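Local coordinates for protein beta-glucoside phosphorylase BglX (Unidentified, PDB 5VQE) that probably cleaves beta-glucosides by phosphorolysis, as a glycoside hydrolase family 3 enzyme that holds 2-deoxy-2-fluoroglucose in its pocket, at residues R171-R174 with M175-Y179. Residues are numbered along the deposited sequence; the frame is centred on the assembly and turned at random.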
ATOM      1  N   ARG A 171      10.988 -10.507  -9.353  1.00 13.11           N
ATOM      2  CA  ARG A 171      10.061 -10.980  -8.328  1.00 14.08           C
ATOM      3  C   ARG A 171       8.862 -10.042  -8.204  1.00 14.34           C
ATOM      4  O   ARG A 171       7.723 -10.495  -8.031  1.00 12.11           O
ATOM      5  CB  ARG A 171      10.784 -11.130  -6.985  1.00 15.32           C
ATOM      6  CG  ARG A 171       9.893 -11.676  -5.883  1.00 14.77           C
ATOM      7  CD  ARG A 171      10.638 -12.035  -4.589  1.00 17.06           C
ATOM      8  NE  ARG A 171      11.692 -13.032  -4.786  1.00 15.85           N
ATOM      9  CZ  ARG A 171      12.998 -12.779  -4.785  1.00 23.38           C
ATOM     10  NH1 ARG A 171      13.461 -11.549  -4.592  1.00 15.58           N
ATOM     11  NH2 ARG A 171      13.860 -13.772  -4.969  1.00 27.42           N
ATOM     12  N   ILE A 172       9.094  -8.731  -8.298  1.00  9.99           N
ATOM     13  CA  ILE A 172       7.988  -7.777  -8.281  1.00  9.02           C
ATOM     14  C   ILE A 172       6.994  -8.106  -9.387  1.00 12.20           C
ATOM     15  O   ILE A 172       5.775  -8.115  -9.164  1.00 11.24           O
ATOM     16  CB  ILE A 172       8.520  -6.337  -8.407  1.00 11.98           C
ATOM     17  CG1 ILE A 172       9.358  -5.979  -7.174  1.00 11.66           C
ATOM     18  CG2 ILE A 172       7.374  -5.344  -8.552  1.00  9.95           C
ATOM     19  CD1 ILE A 172      10.328  -4.831  -7.400  1.00 14.92           C
ATOM     20  N   ILE A 173       7.500  -8.364 -10.602  1.00 10.94           N
ATOM     21  CA  ILE A 173       6.627  -8.697 -11.727  1.00 11.80           C
ATOM     22  C   ILE A 173       5.826  -9.956 -11.420  1.00 12.61           C
ATOM     23  O   ILE A 173       4.605  -9.994 -11.619  1.00 13.50           O
ATOM     24  CB  ILE A 173       7.453  -8.846 -13.022  1.00 11.89           C
ATOM     25  CG1 ILE A 173       8.027  -7.484 -13.443  1.00 12.51           C
ATOM     26  CG2 ILE A 173       6.622  -9.446 -14.149  1.00 14.54           C
ATOM     27  CD1 ILE A 173       9.062  -7.546 -14.563  1.00 18.45           C
ATOM     28  N   ARG A 174       6.497 -11.009 -10.931  1.00 13.78           N
ATOM     29  CA  ARG A 174       5.803 -12.261 -10.621  1.00 15.51           C
ATOM     30  C   ARG A 174       4.698 -12.035  -9.600  1.00 14.50           C
ATOM     31  O   ARG A 174       3.557 -12.482  -9.777  1.00 15.03           O
ATOM     32  CB  ARG A 174       6.775 -13.307 -10.062  1.00 16.00           C
ATOM     33  CG  ARG A 174       7.833 -13.814 -10.994  1.00 26.21           C
ATOM     34  CD  ARG A 174       8.407 -15.142 -10.489  1.00 20.05           C
ATOM     35  NE  ARG A 174       9.200 -15.047  -9.260  1.00 23.32           N
ATOM     36  CZ  ARG A 174      10.471 -14.649  -9.210  1.00 26.87           C
ATOM     37  NH1 ARG A 174      11.107 -14.264 -10.318  1.00 23.32           N
ATOM     38  NH2 ARG A 174      11.109 -14.621  -8.046  1.00 26.11           N
ATOM     39  N   MET A 175       5.037 -11.362  -8.504  1.00 11.91           N
ATOM     40  CA  MET A 175       4.112 -11.215  -7.389  1.00 10.94           C
ATOM     41  C   MET A 175       2.949 -10.306  -7.757  1.00 11.57           C
ATOM     42  O   MET A 175       1.793 -10.595  -7.426  1.00 12.94           O
ATOM     43  CB  MET A 175       4.865 -10.670  -6.176  1.00 10.55           C
ATOM     44  CG  MET A 175       5.947 -11.600  -5.644  1.00 15.02           C
ATOM     45  SD  MET A 175       5.211 -12.951  -4.716  1.00 15.74           S
ATOM     46  CE  MET A 175       6.618 -14.047  -4.447  1.00 17.43           C
ATOM     47  N   ALA A 176       3.235  -9.198  -8.437  1.00 10.93           N
ATOM     48  CA  ALA A 176       2.176  -8.259  -8.793  1.00 10.03           C
ATOM     49  C   ALA A 176       1.198  -8.871  -9.790  1.00 11.47           C
ATOM     50  O   ALA A 176      -0.013  -8.652  -9.694  1.00  9.65           O
ATOM     51  CB  ALA A 176       2.784  -6.979  -9.357  1.00 11.45           C
ATOM     52  N   LYS A 177       1.697  -9.631 -10.766  1.00 10.82           N
ATOM     53  CA  LYS A 177       0.789 -10.298 -11.697  1.00 14.64           C
ATOM     54  C   LYS A 177      -0.120 -11.278 -10.966  1.00 14.07           C
ATOM     55  O   LYS A 177      -1.312 -11.394 -11.286  1.00 13.00           O
ATOM     56  CB  LYS A 177       1.578 -11.039 -12.774  1.00 16.25           C
ATOM     57  CG  LYS A 177       2.230 -10.172 -13.836  1.00 15.81           C
ATOM     58  CD  LYS A 177       2.857 -11.102 -14.879  1.00 19.38           C
ATOM     59  CE  LYS A 177       3.575 -10.378 -15.988  1.00 30.50           C
ATOM     60  NZ  LYS A 177       4.229 -11.366 -16.909  1.00 37.52           N
ATOM     61  N   ALA A 178       0.437 -12.004  -9.997  1.00 14.40           N
ATOM     62  CA  ALA A 178      -0.344 -12.949  -9.207  1.00 12.61           C
ATOM     63  C   ALA A 178      -1.373 -12.239  -8.334  1.00 13.86           C
ATOM     64  O   ALA A 178      -2.518 -12.697  -8.222  1.00 12.83           O
ATOM     65  CB  ALA A 178       0.581 -13.798  -8.345  1.00 13.02           C
ATOM     66  N   TYR A 179      -0.984 -11.138  -7.685  1.00 13.42           N
ATOM     67  CA  TYR A 179      -1.954 -10.351  -6.933  1.00 11.95           C
ATOM     68  C   TYR A 179      -3.122  -9.973  -7.832  1.00 12.04           C
ATOM     69  O   TYR A 179      -4.293 -10.131  -7.462  1.00 11.85           O
ATOM     70  CB  TYR A 179      -1.287  -9.101  -6.341  1.00 11.85           C
ATOM     71  CG  TYR A 179      -2.241  -8.175  -5.596  1.00 11.81           C
ATOM     72  CD1 TYR A 179      -3.020  -7.254  -6.285  1.00 10.39           C
ATOM     73  CD2 TYR A 179      -2.358  -8.220  -4.208  1.00 14.02           C
ATOM     74  CE1 TYR A 179      -3.893  -6.403  -5.621  1.00 14.20           C
ATOM     75  CE2 TYR A 179      -3.241  -7.368  -3.531  1.00 13.22           C
ATOM     76  CZ  TYR A 179      -4.002  -6.465  -4.249  1.00 14.58           C
ATOM     77  OH  TYR A 179      -4.882  -5.611  -3.618  1.00 11.46           O
TER
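Arg171 and Met175 run alongside each other, pointing the same way, one turn apart on helix 169-184, an alpha-helix of the TIM-barrel-like N-terminal domain of this family 3 enzyme. Their CG atoms meet at 4.0 Å, where the aliphatic part of the arginine passes the start of the methionine chain. With chi1 at -178°, CG of Arg171 stands opposite the backbone N and beside the carbonyl carbon, where Met175 CG can pack against it; that same Met175 CG also lies 3.2 Å from Arg171 O. Beyond that the arginine bends, and its NE forms a salt bridge with Asp120. Arg174 reaches the same carboxylate through NH2, so two arginines one turn apart share one acid, which probably holds both polar ends in place; the Arg174 guanidinium turns one face to Arg171 CA, which sits 3.7 Å above its plane, over the centre. On another side of the helix Ile173 and Lys177 form a second parallel-running pair. The lysine chain is extended beyond CG, and its CE rests against CG2 of Ile173 at 3.7 Å. Shortening Lys177 to an alanine removes CG to NZ and is likely to leave CG2 of Ile173 without this methylene neighbour. Ile173 itself packs on Ile226 and Ala229 of helix 216-232, while Met175 and Ala178 touch Ala125 of helix 122-138, so the helix packs against both neighbouring helices. Beneath these side chains runs the regular i to i+4 ladder. Met175 N reaches Arg171 O at 2.9 Å, nearly in line with the carbonyl bond, and Ala176 N meets Ile172 O at the same length. The Ala178 N to Arg174 O rung is the longest of the four that join 171-174 to 175-179, at 3.2 Å, its donor tilted 25° from the carbonyl plane.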